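PDB 3G7U: cytosine-specific methyltransferase from Escherichia coli O157:H7 EDL933, which probably methylates cytosine at C5 in DNA, using S-adenosyl-L-methionine as the methyl donor. Local coordinates for residues E213-I218 with N249-G254; K229-I234 with F330-R335. All coordinates share one frame; numbering follows the deposited sequence.

Contact 1. Residues E213-I218 with N249-G254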
ATOM      1  N   GLU A 213      -9.733 -10.217 -17.659  0.50 40.60           N
ATOM      2  CA  GLU A 213      -8.362 -10.093 -17.212  0.50 35.49           C
ATOM      3  C   GLU A 213      -7.478 -10.064 -18.434  0.50 31.56           C
ATOM      4  O   GLU A 213      -7.807 -10.674 -19.452  0.50 31.03           O
ATOM      5  CB  GLU A 213      -7.983 -11.287 -16.337  0.50 38.20           C
ATOM      6  CG  GLU A 213      -7.358 -10.916 -14.999  0.50 38.97           C
ATOM      7  CD  GLU A 213      -8.346 -10.995 -13.823  0.50 46.33           C
ATOM      8  OE1 GLU A 213      -9.500 -11.458 -14.001  0.50 49.48           O
ATOM      9  OE2 GLU A 213      -7.951 -10.620 -12.697  0.50 46.10           O
ATOM     10  N   SER A 214      -6.379  -9.322 -18.330  0.50 23.24           N
ATOM     11  CA  SER A 214      -5.439  -9.130 -19.420  0.50 25.62           C
ATOM     12  C   SER A 214      -4.162  -9.873 -19.073  0.50 26.12           C
ATOM     13  O   SER A 214      -3.113  -9.250 -18.821  0.50 25.44           O
ATOM     14  CB  SER A 214      -5.129  -7.651 -19.589  0.50 28.32           C
ATOM     15  OG  SER A 214      -4.383  -7.442 -20.773  0.50 40.27           O
ATOM     16  N   TRP A 215      -4.252 -11.205 -19.057  1.00 23.84           N
ATOM     17  CA  TRP A 215      -3.098 -12.038 -18.682  1.00 23.40           C
ATOM     18  C   TRP A 215      -2.090 -12.015 -19.843  1.00 24.30           C
ATOM     19  O   TRP A 215      -2.466 -12.267 -20.991  1.00 26.26           O
ATOM     20  CB  TRP A 215      -3.507 -13.480 -18.442  1.00 20.55           C
ATOM     21  CG  TRP A 215      -4.418 -13.767 -17.286  1.00 23.41           C
ATOM     22  CD1 TRP A 215      -5.747 -14.072 -17.350  1.00 24.29           C
ATOM     23  CD2 TRP A 215      -4.050 -13.831 -15.905  1.00 23.68           C
ATOM     24  NE1 TRP A 215      -6.241 -14.304 -16.074  1.00 28.63           N
ATOM     25  CE2 TRP A 215      -5.220 -14.161 -15.173  1.00 28.30           C
ATOM     26  CE3 TRP A 215      -2.846 -13.628 -15.207  1.00 20.29           C
ATOM     27  CZ2 TRP A 215      -5.224 -14.289 -13.777  1.00 25.29           C
ATOM     28  CZ3 TRP A 215      -2.838 -13.768 -13.801  1.00 25.03           C
ATOM     29  CH2 TRP A 215      -4.017 -14.094 -13.107  1.00 21.52           C
ATOM     30  N   ARG A 216      -0.824 -11.743 -19.539  1.00 23.80           N
ATOM     31  CA  ARG A 216       0.201 -11.596 -20.566  1.00 20.37           C
ATOM     32  C   ARG A 216       1.524 -12.170 -20.103  1.00 25.00           C
ATOM     33  O   ARG A 216       1.877 -12.064 -18.921  1.00 21.91           O
ATOM     34  CB  ARG A 216       0.393 -10.109 -20.902  1.00 22.11           C
ATOM     35  CG  ARG A 216      -0.730  -9.463 -21.711  1.00 21.13           C
ATOM     36  CD  ARG A 216      -1.011 -10.196 -23.046  1.00 20.92           C
ATOM     37  NE  ARG A 216       0.169 -10.106 -23.928  1.00 18.82           N
ATOM     38  CZ  ARG A 216       0.545  -9.041 -24.585  1.00 25.29           C
ATOM     39  NH1 ARG A 216      -0.146  -7.900 -24.497  1.00 21.48           N
ATOM     40  NH2 ARG A 216       1.620  -9.109 -25.355  1.00 21.88           N
ATOM     41  N   THR A 217       2.284 -12.723 -21.059  1.00 22.19           N
ATOM     42  CA  THR A 217       3.624 -13.209 -20.818  1.00 23.85           C
ATOM     43  C   THR A 217       4.621 -12.081 -20.667  1.00 22.62           C
ATOM     44  O   THR A 217       4.601 -11.089 -21.439  1.00 24.82           O
ATOM     45  CB  THR A 217       4.061 -14.160 -21.992  1.00 19.07           C
ATOM     46  OG1 THR A 217       3.212 -15.298 -21.984  1.00 26.32           O
ATOM     47  CG2 THR A 217       5.531 -14.596 -21.851  1.00 28.94           C
ATOM     48  N   ILE A 218       5.464 -12.196 -19.629  1.00 20.39           N
ATOM     49  CA  ILE A 218       6.543 -11.248 -19.403  1.00 23.21           C
ATOM     50  C   ILE A 218       7.914 -11.938 -19.458  1.00 22.55           C
ATOM     51  O   ILE A 218       8.013 -13.171 -19.391  1.00 30.12           O
ATOM     52  CB  ILE A 218       6.408 -10.568 -18.033  1.00 24.02           C
ATOM     53  CG1 ILE A 218       6.372 -11.628 -16.927  1.00 22.21           C
ATOM     54  CG2 ILE A 218       5.121  -9.707 -17.977  1.00 24.05           C
ATOM     55  CD1 ILE A 218       6.765 -11.111 -15.552  1.00 25.81           C
ATOM     56  N   ASN A 249       4.540 -19.588 -14.976  1.00 31.52           N
ATOM     57  CA  ASN A 249       4.616 -19.628 -16.431  1.00 30.15           C
ATOM     58  C   ASN A 249       4.870 -18.278 -17.093  1.00 29.69           C
ATOM     59  O   ASN A 249       4.539 -18.111 -18.263  1.00 29.21           O
ATOM     60  CB  ASN A 249       3.336 -20.245 -16.983  1.00 30.65           C
ATOM     61  CG  ASN A 249       3.226 -21.735 -16.638  1.00 39.54           C
ATOM     62  OD1 ASN A 249       2.137 -22.268 -16.450  1.00 44.15           O
ATOM     63  ND2 ASN A 249       4.370 -22.407 -16.562  1.00 37.33           N
ATOM     64  N   ASN A 250       5.446 -17.346 -16.330  1.00 26.60           N
ATOM     65  CA  ASN A 250       5.803 -15.987 -16.766  1.00 29.82           C
ATOM     66  C   ASN A 250       4.604 -15.177 -17.246  1.00 23.28           C
ATOM     67  O   ASN A 250       4.741 -14.313 -18.109  1.00 24.74           O
ATOM     68  CB  ASN A 250       6.888 -16.004 -17.853  1.00 28.82           C
ATOM     69  CG  ASN A 250       8.192 -16.701 -17.397  1.00 38.89           C
ATOM     70  OD1 ASN A 250       8.365 -17.048 -16.233  1.00 37.54           O
ATOM     71  ND2 ASN A 250       9.111 -16.867 -18.323  1.00 45.09           N
ATOM     72  N   ILE A 251       3.453 -15.432 -16.645  1.00 24.12           N
ATOM     73  CA  ILE A 251       2.203 -14.766 -17.018  1.00 25.72           C
ATOM     74  C   ILE A 251       1.608 -13.981 -15.850  1.00 26.60           C
ATOM     75  O   ILE A 251       1.435 -14.517 -14.760  1.00 26.05           O
ATOM     76  CB  ILE A 251       1.201 -15.793 -17.526  1.00 21.87           C
ATOM     77  CG1 ILE A 251       1.694 -16.351 -18.884  1.00 21.71           C
ATOM     78  CG2 ILE A 251      -0.213 -15.197 -17.712  1.00 23.29           C
ATOM     79  CD1 ILE A 251       1.050 -17.673 -19.261  1.00 22.79           C
ATOM     80  N   ILE A 252       1.279 -12.719 -16.107  1.00 21.07           N
ATOM     81  CA  ILE A 252       0.745 -11.855 -15.034  1.00 18.81           C
ATOM     82  C   ILE A 252      -0.485 -11.064 -15.541  1.00 24.83           C
ATOM     83  O   ILE A 252      -0.699 -10.945 -16.742  1.00 21.35           O
ATOM     84  CB  ILE A 252       1.802 -10.921 -14.494  1.00 19.07           C
ATOM     85  CG1 ILE A 252       2.129  -9.808 -15.518  1.00 20.17           C
ATOM     86  CG2 ILE A 252       3.116 -11.689 -14.021  1.00 21.59           C
ATOM     87  CD1 ILE A 252       3.144  -8.804 -15.043  1.00 23.37           C
ATOM     88  N   SER A 253      -1.316 -10.581 -14.607  1.00 21.96           N
ATOM     89  CA  SER A 253      -2.579  -9.896 -14.939  1.00 20.90           C
ATOM     90  C   SER A 253      -2.309  -8.393 -15.034  1.00 21.61           C
ATOM     91  O   SER A 253      -1.231  -7.931 -14.651  1.00 19.45           O
ATOM     92  CB  SER A 253      -3.650 -10.169 -13.867  1.00 20.02           C
ATOM     93  OG  SER A 253      -3.227  -9.678 -12.588  1.00 19.97           O
ATOM     94  N   GLY A 254      -3.289  -7.656 -15.568  1.00 21.85           N
ATOM     95  CA  GLY A 254      -3.322  -6.191 -15.527  1.00 22.45           C
ATOM     96  C   GLY A 254      -2.608  -5.480 -16.638  1.00 20.56           C
ATOM     97  O   GLY A 254      -2.366  -4.275 -16.534  1.00 18.68           O
TER
HETATM   98  O   HOH W   1      -6.077  -8.088 -15.939  0.50 23.63           O
HETATM   99  O   HOH W   2       4.314 -17.626 -20.932  1.00 32.46           O
HETATM  100  O   HOH W   3       9.027 -15.283 -20.743  1.00 34.65           O
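W215 lies against I251 and S253, next to a two-stranded antiparallel pairing. R216 and I252 form the hydrogen-bonded pair: R216 N gives to I252 O at 2.9 Å, and I252 N returns a bond to R216 O. T217 and I251 are the non-hydrogen-bonded pair. A further bond, I218 N to N250 O at 2.7 Å, is nearly straight at the hydrogen (165°). W215 CB touches I251 CG2 at 3.8 Å. Its CG is anti to the carbonyl carbon (chi1 -65°). The six-membered ring reaches the backbone and side chain of S253. W215 CE3 comes to 3.5 Å from S253 N. W215 CZ3 meets S253 CB at 3.7 Å, and W215 CH2 borders it. S253 CB sits over one face of this ring, offset toward the rim, in a CH-pi contact 18° off the ring normal. Beyond the strand, the I218 side chain crosses that of I252 at about a right angle, with I218 CG2 3.7 Å from I252 CD1. Helix 241-248 ends in a Schellman motif at N250 and leads into strand 251-252. Its K246 makes a cation-pi contact with W215, and L247 packs on I252. Helix 321-328 touches I218 and I252 through R326 and R322.

Contact 2. Residues K229-I234 with F330-R335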
ATOM      1  N   LYS A 229      11.464  -9.309  -4.864  1.00 27.38           N
ATOM      2  CA  LYS A 229      10.191  -8.823  -4.294  1.00 29.21           C
ATOM      3  C   LYS A 229       9.104  -8.832  -5.371  1.00 29.37           C
ATOM      4  O   LYS A 229       7.936  -9.110  -5.101  1.00 25.87           O
ATOM      5  CB  LYS A 229      10.373  -7.409  -3.739  1.00 29.91           C
ATOM      6  CG  LYS A 229      11.201  -7.360  -2.488  1.00 30.85           C
ATOM      7  CD  LYS A 229      11.001  -6.057  -1.724  1.00 28.43           C
ATOM      8  CE  LYS A 229      11.834  -6.072  -0.397  1.00 35.70           C
ATOM      9  NZ  LYS A 229      11.562  -7.303   0.430  1.00 34.05           N
ATOM     10  N   LEU A 230       9.498  -8.550  -6.608  1.00 24.38           N
ATOM     11  CA  LEU A 230       8.522  -8.480  -7.712  1.00 23.10           C
ATOM     12  C   LEU A 230       7.916  -9.842  -8.060  1.00 29.09           C
ATOM     13  O   LEU A 230       6.716  -9.942  -8.267  1.00 27.35           O
ATOM     14  CB  LEU A 230       9.141  -7.801  -8.949  1.00 27.68           C
ATOM     15  CG  LEU A 230       8.238  -7.379 -10.113  1.00 26.20           C
ATOM     16  CD1 LEU A 230       7.333  -6.176  -9.713  1.00 23.05           C
ATOM     17  CD2 LEU A 230       9.114  -6.971 -11.307  1.00 21.42           C
ATOM     18  N   TRP A 231       8.750 -10.885  -8.083  1.00 27.44           N
ATOM     19  CA  TRP A 231       8.371 -12.223  -8.538  1.00 29.83           C
ATOM     20  C   TRP A 231       8.324 -13.295  -7.447  1.00 26.55           C
ATOM     21  O   TRP A 231       7.989 -14.438  -7.726  1.00 32.77           O
ATOM     22  CB  TRP A 231       9.281 -12.664  -9.712  1.00 29.90           C
ATOM     23  CG  TRP A 231       9.150 -11.708 -10.882  1.00 25.96           C
ATOM     24  CD1 TRP A 231       7.968 -11.165 -11.375  1.00 25.43           C
ATOM     25  CD2 TRP A 231      10.202 -11.166 -11.690  1.00 30.66           C
ATOM     26  NE1 TRP A 231       8.245 -10.324 -12.432  1.00 26.09           N
ATOM     27  CE2 TRP A 231       9.601 -10.300 -12.641  1.00 29.16           C
ATOM     28  CE3 TRP A 231      11.599 -11.319 -11.700  1.00 30.00           C
ATOM     29  CZ2 TRP A 231      10.349  -9.594 -13.597  1.00 30.83           C
ATOM     30  CZ3 TRP A 231      12.353 -10.588 -12.644  1.00 31.44           C
ATOM     31  CH2 TRP A 231      11.723  -9.737 -13.569  1.00 29.83           C
ATOM     32  N   GLY A 232       8.596 -12.929  -6.199  1.00 30.68           N
ATOM     33  CA  GLY A 232       8.605 -13.913  -5.095  1.00 29.22           C
ATOM     34  C   GLY A 232       8.308 -13.283  -3.743  1.00 33.40           C
ATOM     35  O   GLY A 232       7.482 -12.354  -3.655  1.00 27.94           O
ATOM     36  N   GLN A 233       8.985 -13.776  -2.693  1.00 29.63           N
ATOM     37  CA  GLN A 233       8.761 -13.319  -1.323  1.00 28.13           C
ATOM     38  C   GLN A 233       7.262 -13.288  -1.011  1.00 27.93           C
ATOM     39  O   GLN A 233       6.700 -12.248  -0.589  1.00 30.92           O
ATOM     40  CB  GLN A 233       9.448 -11.992  -1.049  1.00 32.41           C
ATOM     41  CG  GLN A 233      10.981 -12.091  -1.097  1.00 30.96           C
ATOM     42  CD  GLN A 233      11.669 -10.771  -0.819  1.00 36.18           C
ATOM     43  OE1 GLN A 233      11.068  -9.848  -0.252  1.00 37.95           O
ATOM     44  NE2 GLN A 233      12.946 -10.667  -1.218  1.00 32.30           N
ATOM     45  N   ILE A 234       6.625 -14.428  -1.274  1.00 27.85           N
ATOM     46  CA  ILE A 234       5.211 -14.627  -0.972  1.00 28.12           C
ATOM     47  C   ILE A 234       5.111 -15.142   0.475  1.00 29.87           C
ATOM     48  O   ILE A 234       5.568 -16.256   0.743  1.00 33.09           O
ATOM     49  CB  ILE A 234       4.560 -15.680  -1.907  1.00 26.37           C
ATOM     50  CG1 ILE A 234       4.837 -15.385  -3.409  1.00 27.56           C
ATOM     51  CG2 ILE A 234       3.069 -15.798  -1.597  1.00 30.63           C
ATOM     52  CD1 ILE A 234       4.247 -16.377  -4.364  1.00 25.97           C
ATOM     53  N   PHE A 330       4.116  -2.977  -5.684  1.00 18.85           N
ATOM     54  CA  PHE A 330       3.387  -4.226  -5.534  1.00 19.88           C
ATOM     55  C   PHE A 330       4.049  -5.330  -6.358  1.00 20.95           C
ATOM     56  O   PHE A 330       4.583  -5.086  -7.439  1.00 22.83           O
ATOM     57  CB  PHE A 330       1.913  -4.063  -6.000  1.00 17.08           C
ATOM     58  CG  PHE A 330       0.995  -3.463  -4.965  1.00 20.46           C
ATOM     59  CD1 PHE A 330       0.320  -4.280  -4.048  1.00 20.75           C
ATOM     60  CD2 PHE A 330       0.757  -2.101  -4.978  1.00 18.91           C
ATOM     61  CE1 PHE A 330      -0.546  -3.710  -3.115  1.00 21.09           C
ATOM     62  CE2 PHE A 330      -0.090  -1.519  -4.054  1.00 23.62           C
ATOM     63  CZ  PHE A 330      -0.748  -2.336  -3.141  1.00 18.48           C
ATOM     64  N   PRO A 331       4.022  -6.570  -5.863  1.00 19.60           N
ATOM     65  CA  PRO A 331       4.593  -7.642  -6.672  1.00 23.69           C
ATOM     66  C   PRO A 331       3.690  -8.029  -7.838  1.00 26.19           C
ATOM     67  O   PRO A 331       2.472  -7.808  -7.794  1.00 21.67           O
ATOM     68  CB  PRO A 331       4.653  -8.813  -5.702  1.00 21.40           C
ATOM     69  CG  PRO A 331       3.646  -8.524  -4.639  1.00 22.59           C
ATOM     70  CD  PRO A 331       3.461  -7.055  -4.582  1.00 23.28           C
ATOM     71  N   ASP A 332       4.268  -8.626  -8.875  1.00 23.72           N
ATOM     72  CA  ASP A 332       3.481  -9.062 -10.031  1.00 23.88           C
ATOM     73  C   ASP A 332       2.414 -10.086  -9.749  1.00 23.73           C
ATOM     74  O   ASP A 332       1.472 -10.185 -10.523  1.00 24.37           O
ATOM     75  CB  ASP A 332       4.388  -9.633 -11.132  1.00 23.83           C
ATOM     76  CG  ASP A 332       5.009  -8.574 -11.977  1.00 26.93           C
ATOM     77  OD1 ASP A 332       4.669  -7.383 -11.835  1.00 22.61           O
ATOM     78  OD2 ASP A 332       5.843  -8.937 -12.847  1.00 27.21           O
ATOM     79  N   TRP A 333       2.551 -10.838  -8.651  1.00 21.89           N
ATOM     80  CA  TRP A 333       1.556 -11.858  -8.277  1.00 22.29           C
ATOM     81  C   TRP A 333       0.342 -11.308  -7.501  1.00 24.43           C
ATOM     82  O   TRP A 333      -0.613 -12.026  -7.271  1.00 23.59           O
ATOM     83  CB  TRP A 333       2.227 -13.028  -7.509  1.00 20.24           C
ATOM     84  CG  TRP A 333       3.073 -12.623  -6.319  1.00 25.95           C
ATOM     85  CD1 TRP A 333       4.421 -12.473  -6.298  1.00 22.54           C
ATOM     86  CD2 TRP A 333       2.617 -12.331  -4.962  1.00 24.55           C
ATOM     87  NE1 TRP A 333       4.852 -12.140  -5.026  1.00 24.27           N
ATOM     88  CE2 TRP A 333       3.770 -12.048  -4.189  1.00 24.76           C
ATOM     89  CE3 TRP A 333       1.356 -12.316  -4.337  1.00 26.55           C
ATOM     90  CZ2 TRP A 333       3.708 -11.712  -2.824  1.00 25.62           C
ATOM     91  CZ3 TRP A 333       1.282 -11.991  -2.987  1.00 26.64           C
ATOM     92  CH2 TRP A 333       2.450 -11.688  -2.239  1.00 26.76           C
ATOM     93  N   PHE A 334       0.388 -10.022  -7.150  1.00 20.31           N
ATOM     94  CA  PHE A 334      -0.728  -9.377  -6.455  1.00 19.64           C
ATOM     95  C   PHE A 334      -1.817  -9.104  -7.494  1.00 22.13           C
ATOM     96  O   PHE A 334      -1.551  -8.575  -8.568  1.00 23.35           O
ATOM     97  CB  PHE A 334      -0.244  -8.092  -5.769  1.00 18.22           C
ATOM     98  CG  PHE A 334      -1.163  -7.606  -4.690  1.00 21.13           C
ATOM     99  CD1 PHE A 334      -0.934  -7.979  -3.350  1.00 20.23           C
ATOM    100  CD2 PHE A 334      -2.266  -6.829  -5.004  1.00 18.65           C
ATOM    101  CE1 PHE A 334      -1.806  -7.564  -2.330  1.00 21.29           C
ATOM    102  CE2 PHE A 334      -3.146  -6.387  -3.974  1.00 22.12           C
ATOM    103  CZ  PHE A 334      -2.894  -6.770  -2.653  1.00 19.18           C
ATOM    104  N   ARG A 335      -3.060  -9.460  -7.176  1.00 21.01           N
ATOM    105  CA  ARG A 335      -4.128  -9.394  -8.159  1.00 21.05           C
ATOM    106  C   ARG A 335      -5.078  -8.267  -7.820  1.00 23.08           C
ATOM    107  O   ARG A 335      -5.554  -8.186  -6.691  1.00 24.54           O
ATOM    108  CB  ARG A 335      -4.897 -10.705  -8.157  1.00 21.25           C
ATOM    109  CG  ARG A 335      -5.876 -10.831  -9.328  1.00 22.08           C
ATOM    110  CD  ARG A 335      -6.485 -12.241  -9.335  1.00 23.60           C
ATOM    111  NE  ARG A 335      -7.433 -12.386 -10.434  1.00 27.50           N
ATOM    112  CZ  ARG A 335      -7.793 -13.551 -10.971  1.00 29.87           C
ATOM    113  NH1 ARG A 335      -7.244 -14.680 -10.522  1.00 25.75           N
ATOM    114  NH2 ARG A 335      -8.671 -13.584 -11.987  1.00 26.94           N
TER
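D332 and W333 form the tightly packed part, set against L230, W231, G232 and I234. D332 N gives a hydrogen bond to L230 O (2.8 Å). The D332 carboxylate lies beside W231, and W231 NE1 bonds to D332 OD2 at 2.8 Å. The oxygen is in the indole plane, but the N-H reaches it from above the carboxylate plane, 42° out. R326 forms a salt bridge with the same oxygen, so OD2 has two polar partners. L230 CD1 packs on D332 OD1 at 3.6 Å. The W333 ring is sandwiched. I234 CG1 lies over one face, toward the rim, in a CH-pi contact with the five-membered ring, and is 3.6 Å from W333 CE2. P331 CG lies over the opposite face, also toward the rim. W333 NE1 gives to G232 O at 3.0 Å, an oxygen that also takes a bond from R21. The side with K229 and Q233 is looser. Both side chains lead away from 330-335, and Q233 is exposed. K229 NZ meets a lone pair of Q233 OE1 at 2.7 Å and has a salt bridge to E357. Here a type I beta turn, P331 to F334, docks on the C-terminal end of helix 225-231. The turn follows helix 321-328, whose sequence matches motif IX of C5-cytosine methyltransferases.

Overall arrangement
Contacts 1 and 2 adjoin, with centres 13 Å apart, and their segments alternate along the chain. The D332 carboxylate of contact 2 packs against the isoleucines of contact 1: I252 CD1 lies 3.5 Å from D332 OD2. I218 CD1 is also 3.5 Å from W231 NE1, so an apolar edge borders the indole-carboxylate bond. At another point E213 OE2 and R335 NE form a salt bridge of 2.9 Å, in one of the two conformers deposited for E213. Segments 213-218, 229-234 and 249-254 come from the region between motifs VIII and IX, which in this family holds the target-recognition domain. Both contacts lie away from C81, the predicted catalytic residue.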